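Local structure of cellulosomal scaffoldin adaptor protein B (Acetivibrio cellulolyticus, 3BWZ) at residues A[9-14]-A[126-131]; A[14-19]-A[163-168]; A[47-52]-A[119-124]. The protein serves as an adaptor scaffoldin of the cellulosome, here represented by a type II cohesin module that, as in its family, probably binds type II dockerins. All coordinates share one frame; numbering follows the deposited sequence.

The three contacts cluster towards one end of the cohesin beta sandwich, with centres about 10 Å apart between interactions 1 and 2, 12 Å between 1 and 3, and 10 Å between 2 and 3. Strand 158-165 joins the first two: it pairs with both strands 6-11 and 126-130, and T14 belongs to both contacts. Interaction 3 brings strand 48-51 against the end of strand 111-120, just ahead of strand 126-130 in the chain, and both its segments fall, in sequence, between those of each other contact. I128 and S126 pack on L48 and V47, while G19 and V120 probably share a backbone hydrogen bond. Early, middle and late parts of the chain are knit together here.

Interaction 1: residues A[9-14]-A[126-131]; sequences IVLDKT and SSISFE. With EDO (1,2-ethanediol), chain F.
I9 lays its CD1 methyl over the middle of the F130 ring, 3.7 Å from the centroid and only 5° off the ring normal, a well-centred CH-pi contact. With CG1 anti to the carbonyl carbon (chi1 -52°), the branch starts out near the rim of the ring, where I9 CG1 lies 3.5 Å from F130 CE1, and its terminal methyl then covers the same face. I9 CD1 also approaches the backbone carbonyl I128 O at 3.6 Å. The other branch is more loosely engaged, I9 CG2 standing 4.2 Å from I128 CG2. In the cohesin sandwich, strands 6-11 and 126-130 flank strand 158-165, parallel and antiparallel to it respectively, and their short segments run at 148° to each other with axes 8.5 Å apart. Side chains therefore meet across an intervening strand, whose A163 touches both I9 and L11. Further along, L11 and I128 cross obliquely, with L11 CD2 3.9 Å from I128 CD1. I26, L39 and M41 also pack on F130. Beyond the strand end, T14 OG1 shares a 2.7 Å hydrogen bond with O1 of an ethanediol, probably from the crystallisation liquor.

Interaction 2: residues A[14-19]-A[163-168]; sequences TTASVG and AVINLD. With EDO (1,2-ethanediol), chain F.
The carboxamide of N166 meets the backbone of A16 with both of its heteroatoms. N166 ND2 donates to A16 O at 2.9 Å, and that oxygen lies nearly in the amide plane, 9° out of it, while the donor lies on a lone pair of the carbonyl. In return A16 N gives its hydrogen to N166 OD1, also at 2.9 Å, with the donor tilted 26° from the plane. The two opposed bonds fix the rotation of the amide and distinguish its oxygen from its nitrogen. CG of N166, anti to the carbonyl carbon (chi1 -76°), is thereby set 3.7 Å from A16 N. T15 was modelled in two conformers, and its contacts are provisional: in the one described, its side chain crosses that of N166 at about a right angle, with T15 CG2 3.3 Å from N166 OD1, and T15 OG1 donates to D168 O at 3.0 Å from well above the carbonyl plane. Backbone pairing adds N166 N to T14 O, 3.0 Å. Two waters also lie within bonding distance of T14 O; one accepts from D168 N and the other from L167 N, supplying partners for these N-H groups. Apolar packing accompanies the polar links: I165 CD1 lies 3.6 Å from T14 O and 4.1 Å from A16 CB, with V22 touching both I165 and A16. N166 O is held in turn by T125 OG1. Here the polar side chain stands in for a neighbouring strand: past the end of strand 158-165, asparagine reproduces the paired N-H and C=O of a beta partner and fastens the loop between strands 6-11 and 21-29 to the closing strand of the cohesin sandwich.

Interaction 3: residues A[47-52]-A[119-124]; sequences VLQPVT and KVLKEE
V47 to Q49 run antiparallel to K119 to K122, and the pairing, where strand 111-120 of the cohesin sandwich ends, closes in a classic beta bulge with L121 and K122 opposite V47. Q49 and K119 form the hydrogen-bonded pair, Q49 N reaching K119 O at 3.0 Å and K119 N reaching Q49 O at 2.8 Å. L48 and V120 make the adjacent non-hydrogen-bonded pair, where L48 CA leans on K119 O at 3.4 Å in a CA-H...O contact. At the bulge, V47 O receives two N-H groups: L121 N at 2.8 Å, and K122 N more weakly at 3.4 Å. L121 has helical backbone angles (-84°/-38°), which turn consecutive N-H groups towards the same carbonyl.

On the face bearing L48 and V120, the two side chains lie side by side and point the same way, L48 CD2 standing 4.0 Å from V120 CG2. This face is directed inwards: L48 also meets F118 and I128, and V120 meets V22. Q49 and K119 likewise run alongside each other on the opposite face, and L121 reaches this side, its CD2 brushing Q49 CB. K119 is modelled in two conformers, so the placing of its end beside Q49 is tentative. V47 points away from the partner strand, and E124, with an extended side chain, comes round to meet it at about a right angle. V47 CG2 lies almost equally near both carboxylate oxygens, with E124 OE2 at 3.6 Å.

Interaction 1: residues A[9-14]-A[126-131]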
loop_
_atom_site.group_PDB
_atom_site.type_symbol
_atom_site.label_atom_id
_atom_site.label_comp_id
_atom_site.label_asym_id
_atom_site.label_seq_id
_atom_site.Cartn_x
_atom_site.Cartn_y
_atom_site.Cartn_z
ATOM N N ILE A 9 -1.646 -6.306 -2.918
ATOM C CA ILE A 9 -1.417 -5.213 -3.852
ATOM C C ILE A 9 -2.117 -5.567 -5.161
ATOM O O ILE A 9 -1.768 -6.534 -5.798
ATOM C CB ILE A 9 0.069 -4.952 -4.106
ATOM C CG1 ILE A 9 0.833 -4.783 -2.799
ATOM C CG2 ILE A 9 0.258 -3.783 -5.055
ATOM C CD1 ILE A 9 2.368 -4.668 -2.974
ATOM N N VAL A 10 -3.124 -4.781 -5.513
ATOM C CA VAL A 10 -4.008 -5.021 -6.634
ATOM C C VAL A 10 -3.810 -3.930 -7.673
ATOM O O VAL A 10 -3.962 -2.771 -7.352
ATOM C CB VAL A 10 -5.519 -5.074 -6.150
ATOM C CG1 VAL A 10 -6.473 -5.300 -7.313
ATOM C CG2 VAL A 10 -5.684 -6.171 -5.088
ATOM N N LEU A 11 -3.512 -4.284 -8.916
ATOM C CA LEU A 11 -3.380 -3.286 -9.983
ATOM C C LEU A 11 -4.638 -3.189 -10.821
ATOM O O LEU A 11 -5.339 -4.176 -11.044
ATOM C CB LEU A 11 -2.223 -3.639 -10.917
ATOM C CG LEU A 11 -0.899 -3.909 -10.222
ATOM C CD1 LEU A 11 0.209 -4.133 -11.270
ATOM C CD2 LEU A 11 -0.533 -2.842 -9.243
ATOM N N ASP A 12 -4.919 -2.000 -11.331
ATOM C CA ASP A 12 -6.036 -1.829 -12.243
ATOM C C ASP A 12 -5.760 -2.292 -13.667
ATOM O O ASP A 12 -6.683 -2.367 -14.469
ATOM C CB ASP A 12 -6.549 -0.386 -12.233
ATOM C CG ASP A 12 -5.564 0.614 -12.813
ATOM O OD1 ASP A 12 -4.345 0.403 -12.734
ATOM O OD2 ASP A 12 -6.065 1.665 -13.292
ATOM N N LYS A 13 -4.505 -2.524 -14.000
ATOM C CA LYS A 13 -4.050 -2.888 -15.321
ATOM C C LYS A 13 -3.064 -4.078 -15.214
ATOM O O LYS A 13 -2.318 -4.177 -14.252
ATOM C CB LYS A 13 -3.323 -1.698 -15.965
ATOM C CG LYS A 13 -4.206 -0.530 -16.273
ATOM C CD LYS A 13 -3.417 0.670 -16.745
ATOM C CE LYS A 13 -4.346 1.857 -17.064
ATOM N NZ LYS A 13 -3.670 3.073 -17.519
ATOM N N THR A 14 -3.121 -4.974 -16.182
ATOM C CA THR A 14 -2.135 -6.030 -16.357
ATOM C C THR A 14 -1.016 -5.657 -17.283
ATOM O O THR A 14 0.115 -6.178 -17.191
ATOM C CB THR A 14 -2.800 -7.408 -16.823
ATOM O OG1 THR A 14 -3.447 -7.247 -18.112
ATOM C CG2 THR A 14 -3.754 -7.950 -15.801
ATOM N N SER A 126 7.746 -5.919 -14.554
ATOM C CA SER A 126 8.256 -5.372 -13.308
ATOM C C SER A 126 7.270 -5.625 -12.167
ATOM O O SER A 126 6.062 -5.681 -12.356
ATOM C CB SER A 126 8.472 -3.870 -13.515
ATOM O OG SER A 126 9.316 -3.297 -12.522
ATOM N N SER A 127 7.813 -5.713 -10.973
ATOM C CA SER A 127 7.058 -6.061 -9.773
ATOM C C SER A 127 6.909 -4.899 -8.813
ATOM O O SER A 127 7.854 -4.123 -8.617
ATOM C CB SER A 127 7.781 -7.172 -9.024
ATOM O OG SER A 127 7.766 -8.333 -9.809
ATOM N N ILE A 128 5.741 -4.810 -8.180
ATOM C CA ILE A 128 5.492 -3.921 -7.066
ATOM C C ILE A 128 5.276 -4.856 -5.877
ATOM O O ILE A 128 4.348 -5.663 -5.873
ATOM C CB ILE A 128 4.254 -3.013 -7.326
ATOM C CG1 ILE A 128 4.482 -2.135 -8.577
ATOM C CG2 ILE A 128 3.974 -2.131 -6.113
ATOM C CD1 ILE A 128 3.169 -1.641 -9.174
ATOM N N SER A 129 6.134 -4.752 -4.875
ATOM C CA SER A 129 6.159 -5.708 -3.789
ATOM C C SER A 129 6.026 -5.031 -2.436
ATOM O O SER A 129 6.169 -3.811 -2.314
ATOM C CB SER A 129 7.458 -6.482 -3.756
ATOM O OG SER A 129 8.565 -5.665 -3.810
ATOM N N PHE A 130 5.758 -5.849 -1.417
ATOM C CA PHE A 130 6.048 -5.461 -0.038
ATOM C C PHE A 130 7.298 -6.214 0.341
ATOM O O PHE A 130 7.474 -7.362 -0.057
ATOM C CB PHE A 130 4.965 -5.906 0.921
ATOM C CG PHE A 130 3.656 -5.201 0.772
ATOM C CD1 PHE A 130 2.475 -5.919 0.728
ATOM C CD2 PHE A 130 3.591 -3.824 0.831
ATOM C CE1 PHE A 130 1.261 -5.299 0.675
ATOM C CE2 PHE A 130 2.365 -3.179 0.760
ATOM C CZ PHE A 130 1.190 -3.936 0.690
ATOM N N GLU A 131 8.178 -5.601 1.130
ATOM C CA GLU A 131 9.480 -6.204 1.484
ATOM C C GLU A 131 9.802 -5.961 2.951
ATOM O O GLU A 131 9.584 -4.858 3.449
ATOM C CB GLU A 131 10.591 -5.611 0.610
ATOM C CG GLU A 131 10.542 -6.094 -0.851
ATOM C CD GLU A 131 11.898 -6.012 -1.558
ATOM O OE1 GLU A 131 12.176 -6.876 -2.415
ATOM O OE2 GLU A 131 12.694 -5.095 -1.255
HETATM C C1 EDO F . -6.914 -8.052 -18.045
HETATM O O1 EDO F . -6.162 -6.842 -18.156
HETATM C C2 EDO F . -8.153 -8.020 -18.922
HETATM O O2 EDO F . -9.162 -7.126 -18.478
#

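Interaction 2: residues A[14-19]-A[163-168]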
loop_
_atom_site.group_PDB
_atom_site.type_symbol
_atom_site.label_atom_id
_atom_site.label_comp_id
_atom_site.label_asym_id
_atom_site.label_seq_id
_atom_site.Cartn_x
_atom_site.Cartn_y
_atom_site.Cartn_z
ATOM N N THR A 14 -3.121 -4.974 -16.182
ATOM C CA THR A 14 -2.135 -6.030 -16.357
ATOM C C THR A 14 -1.016 -5.657 -17.283
ATOM O O THR A 14 0.115 -6.178 -17.191
ATOM C CB THR A 14 -2.800 -7.408 -16.823
ATOM O OG1 THR A 14 -3.447 -7.247 -18.112
ATOM C CG2 THR A 14 -3.754 -7.950 -15.801
ATOM N N THR A 15 -1.377 -4.809 -18.220
ATOM C CA THR A 15 -0.484 -4.343 -19.253
ATOM C C THR A 15 -0.658 -2.828 -19.321
ATOM O O THR A 15 -1.763 -2.327 -19.128
ATOM C CB THR A 15 -0.780 -5.113 -20.495
ATOM O OG1 THR A 15 -0.631 -6.514 -20.214
ATOM C CG2 THR A 15 0.206 -4.757 -21.496
ATOM N N ALA A 16 0.426 -2.112 -19.573
ATOM C CA ALA A 16 0.366 -0.654 -19.612
ATOM C C ALA A 16 1.522 -0.158 -20.470
ATOM O O ALA A 16 2.663 -0.546 -20.284
ATOM C CB ALA A 16 0.472 -0.088 -18.188
ATOM N N SER A 17 1.199 0.742 -21.383
ATOM C CA SER A 17 2.196 1.338 -22.263
ATOM C C SER A 17 3.006 2.412 -21.542
ATOM O O SER A 17 2.615 2.913 -20.493
ATOM C CB SER A 17 1.528 1.943 -23.480
ATOM O OG SER A 17 0.794 0.950 -24.169
ATOM N N VAL A 18 4.140 2.766 -22.128
ATOM C CA VAL A 18 4.938 3.862 -21.614
ATOM C C VAL A 18 4.038 5.084 -21.431
ATOM O O VAL A 18 3.199 5.407 -22.278
ATOM C CB VAL A 18 6.102 4.170 -22.537
ATOM C CG1 VAL A 18 6.870 5.364 -22.032
ATOM C CG2 VAL A 18 7.016 2.938 -22.640
ATOM N N GLY A 19 4.225 5.735 -20.295
ATOM C CA GLY A 19 3.512 6.936 -19.969
ATOM C C GLY A 19 2.176 6.733 -19.283
ATOM O O GLY A 19 1.612 7.687 -18.737
ATOM N N ALA A 163 2.635 -7.624 -7.044
ATOM C CA ALA A 163 1.793 -7.308 -8.196
ATOM C C ALA A 163 2.746 -7.102 -9.364
ATOM O O ALA A 163 3.747 -6.432 -9.233
ATOM C CB ALA A 163 0.987 -6.042 -7.938
ATOM N N VAL A 164 2.439 -7.677 -10.508
ATOM C CA VAL A 164 3.339 -7.636 -11.671
ATOM C C VAL A 164 2.661 -6.902 -12.806
ATOM O O VAL A 164 1.515 -7.207 -13.168
ATOM C CB VAL A 164 3.786 -9.034 -12.100
ATOM C CG1 VAL A 164 4.682 -8.953 -13.340
ATOM C CG2 VAL A 164 4.510 -9.704 -10.941
ATOM N N ILE A 165 3.362 -5.925 -13.376
ATOM C CA ILE A 165 2.886 -5.211 -14.547
ATOM C C ILE A 165 3.694 -5.659 -15.764
ATOM O O ILE A 165 4.902 -5.888 -15.671
ATOM C CB ILE A 165 2.992 -3.652 -14.351
ATOM C CG1 ILE A 165 2.224 -2.887 -15.458
ATOM C CG2 ILE A 165 4.434 -3.192 -14.198
ATOM C CD1 ILE A 165 0.728 -3.099 -15.458
ATOM N N ASN A 166 3.021 -5.756 -16.900
ATOM C CA ASN A 166 3.689 -5.976 -18.179
ATOM C C ASN A 166 4.394 -7.317 -18.298
ATOM O O ASN A 166 5.407 -7.415 -18.983
ATOM C CB ASN A 166 4.588 -4.791 -18.531
ATOM C CG ASN A 166 3.783 -3.618 -19.023
ATOM O OD1 ASN A 166 2.736 -3.803 -19.635
ATOM N ND2 ASN A 166 4.251 -2.400 -18.777
ATOM N N LEU A 167 3.826 -8.370 -17.706
ATOM C CA LEU A 167 4.215 -9.722 -18.074
ATOM C C LEU A 167 4.018 -9.888 -19.580
ATOM O O LEU A 167 4.910 -10.352 -20.282
ATOM C CB LEU A 167 3.413 -10.765 -17.262
ATOM C CG LEU A 167 3.863 -12.202 -17.122
ATOM C CD1 LEU A 167 3.708 -12.961 -18.396
ATOM C CD2 LEU A 167 5.253 -12.307 -16.478
ATOM N N ASP A 168 2.824 -9.536 -20.057
ATOM C CA ASP A 168 2.549 -9.343 -21.479
ATOM C C ASP A 168 2.642 -7.851 -21.771
ATOM O O ASP A 168 2.198 -7.035 -20.966
ATOM C CB ASP A 168 1.164 -9.838 -21.827
ATOM C CG ASP A 168 1.006 -11.292 -21.515
ATOM O OD1 ASP A 168 1.730 -12.155 -22.011
ATOM O OD2 ASP A 168 0.135 -11.592 -20.640
HETATM C C1 EDO F . -6.914 -8.052 -18.045
HETATM O O1 EDO F . -6.162 -6.842 -18.156
HETATM C C2 EDO F . -8.153 -8.020 -18.922
HETATM O O2 EDO F . -9.162 -7.126 -18.478
HETATM O O HOH W 1 0.402 -8.768 -18.561
HETATM O O HOH W 2 1.400 -8.397 -15.802
#

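Interaction 3: residues A[47-52]-A[119-124]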
loop_
_atom_site.group_PDB
_atom_site.type_symbol
_atom_site.label_atom_id
_atom_site.label_comp_id
_atom_site.label_asym_id
_atom_site.label_seq_id
_atom_site.Cartn_x
_atom_site.Cartn_y
_atom_site.Cartn_z
ATOM N N VAL A 47 11.806 1.738 -13.866
ATOM C CA VAL A 47 10.644 1.309 -14.646
ATOM C C VAL A 47 9.377 2.072 -14.308
ATOM O O VAL A 47 8.599 2.375 -15.203
ATOM C CB VAL A 47 10.442 -0.211 -14.500
ATOM C CG1 VAL A 47 9.238 -0.687 -15.321
ATOM C CG2 VAL A 47 11.696 -0.964 -14.945
ATOM N N LEU A 48 9.169 2.349 -13.023
ATOM C CA LEU A 48 7.947 2.981 -12.534
ATOM C C LEU A 48 8.303 4.180 -11.676
ATOM O O LEU A 48 9.312 4.149 -10.958
ATOM C CB LEU A 48 7.134 2.011 -11.670
ATOM C CG LEU A 48 6.643 0.722 -12.349
ATOM C CD1 LEU A 48 5.890 -0.119 -11.325
ATOM C CD2 LEU A 48 5.783 0.998 -13.594
ATOM N N GLN A 49 7.434 5.188 -11.690
ATOM C CA GLN A 49 7.615 6.385 -10.854
ATOM C C GLN A 49 6.327 6.677 -10.107
ATOM O O GLN A 49 5.294 6.872 -10.737
ATOM C CB GLN A 49 7.946 7.593 -11.707
ATOM C CG GLN A 49 8.084 8.875 -10.908
ATOM C CD GLN A 49 8.355 10.097 -11.742
ATOM O OE1 GLN A 49 9.112 11.015 -11.330
ATOM N NE2 GLN A 49 7.786 10.128 -12.893
ATOM N N PRO A 50 6.357 6.745 -8.757
ATOM C CA PRO A 50 5.121 7.027 -8.029
ATOM C C PRO A 50 4.719 8.490 -8.212
ATOM O O PRO A 50 5.559 9.407 -8.099
ATOM C CB PRO A 50 5.492 6.695 -6.575
ATOM C CG PRO A 50 6.949 6.896 -6.504
ATOM C CD PRO A 50 7.491 6.516 -7.843
ATOM N N VAL A 51 3.435 8.702 -8.464
ATOM C CA VAL A 51 2.843 10.003 -8.706
ATOM C C VAL A 51 1.542 10.106 -7.920
ATOM O O VAL A 51 0.858 9.112 -7.678
ATOM C CB VAL A 51 2.572 10.245 -10.204
ATOM C CG1 VAL A 51 3.893 10.259 -10.974
ATOM C CG2 VAL A 51 1.582 9.229 -10.782
ATOM N N THR A 52 1.203 11.323 -7.523
ATOM C CA THR A 52 -0.063 11.591 -6.837
ATOM C C THR A 52 -1.232 11.479 -7.811
ATOM O O THR A 52 -1.071 11.404 -9.031
ATOM C CB THR A 52 -0.055 12.975 -6.209
ATOM O OG1 THR A 52 -0.130 13.952 -7.262
ATOM C CG2 THR A 52 1.163 13.191 -5.313
ATOM N N LYS A 119 3.575 5.989 -12.762
ATOM C CA LYS A 119 3.784 6.272 -14.178
ATOM C C LYS A 119 4.770 5.264 -14.747
ATOM O O LYS A 119 5.829 5.019 -14.161
ATOM C CB LYS A 119 4.303 7.697 -14.327
ATOM C CG LYS A 119 4.618 8.281 -15.700
ATOM C CD LYS A 119 5.573 9.522 -15.573
ATOM C CE LYS A 119 5.068 10.622 -14.641
ATOM N NZ LYS A 119 6.100 11.706 -14.404
ATOM N N VAL A 120 4.434 4.695 -15.905
ATOM C CA VAL A 120 5.288 3.717 -16.560
ATOM C C VAL A 120 6.363 4.445 -17.369
ATOM O O VAL A 120 6.065 5.111 -18.370
ATOM C CB VAL A 120 4.468 2.782 -17.480
ATOM C CG1 VAL A 120 5.387 1.805 -18.197
ATOM C CG2 VAL A 120 3.388 2.055 -16.652
ATOM N N LEU A 121 7.601 4.310 -16.919
ATOM C CA LEU A 121 8.747 4.933 -17.595
ATOM C C LEU A 121 9.265 4.079 -18.751
ATOM O O LEU A 121 9.712 4.614 -19.772
ATOM C CB LEU A 121 9.900 5.159 -16.617
ATOM C CG LEU A 121 9.555 5.984 -15.371
ATOM C CD1 LEU A 121 10.794 6.161 -14.469
ATOM C CD2 LEU A 121 8.927 7.327 -15.738
ATOM N N LYS A 122 9.259 2.765 -18.541
ATOM C CA LYS A 122 9.812 1.786 -19.486
ATOM C C LYS A 122 8.875 0.613 -19.592
ATOM O O LYS A 122 8.288 0.204 -18.593
ATOM C CB LYS A 122 11.187 1.273 -19.012
ATOM C CG LYS A 122 12.209 2.341 -18.791
ATOM C CD LYS A 122 13.584 1.759 -18.458
ATOM C CE LYS A 122 14.261 1.095 -19.634
ATOM N NZ LYS A 122 14.537 2.060 -20.737
ATOM N N GLU A 123 8.765 0.068 -20.794
ATOM C CA GLU A 123 7.945 -1.081 -21.050
ATOM C C GLU A 123 8.725 -2.357 -20.796
ATOM O O GLU A 123 9.443 -2.851 -21.652
ATOM C CB GLU A 123 7.443 -1.006 -22.493
ATOM C CG GLU A 123 6.359 -1.983 -22.854
ATOM C CD GLU A 123 5.029 -1.653 -22.287
ATOM O OE1 GLU A 123 4.088 -2.435 -22.497
ATOM O OE2 GLU A 123 4.899 -0.617 -21.609
ATOM N N GLU A 124 8.620 -2.856 -19.578
ATOM C CA GLU A 124 9.383 -3.983 -19.093
ATOM C C GLU A 124 8.575 -4.656 -17.999
ATOM O O GLU A 124 8.001 -3.971 -17.158
ATOM C CB GLU A 124 10.695 -3.431 -18.504
ATOM C CG GLU A 124 11.656 -4.336 -17.786
ATOM C CD GLU A 124 12.874 -3.531 -17.296
ATOM O OE1 GLU A 124 13.473 -3.923 -16.286
ATOM O OE2 GLU A 124 13.166 -2.473 -17.905
#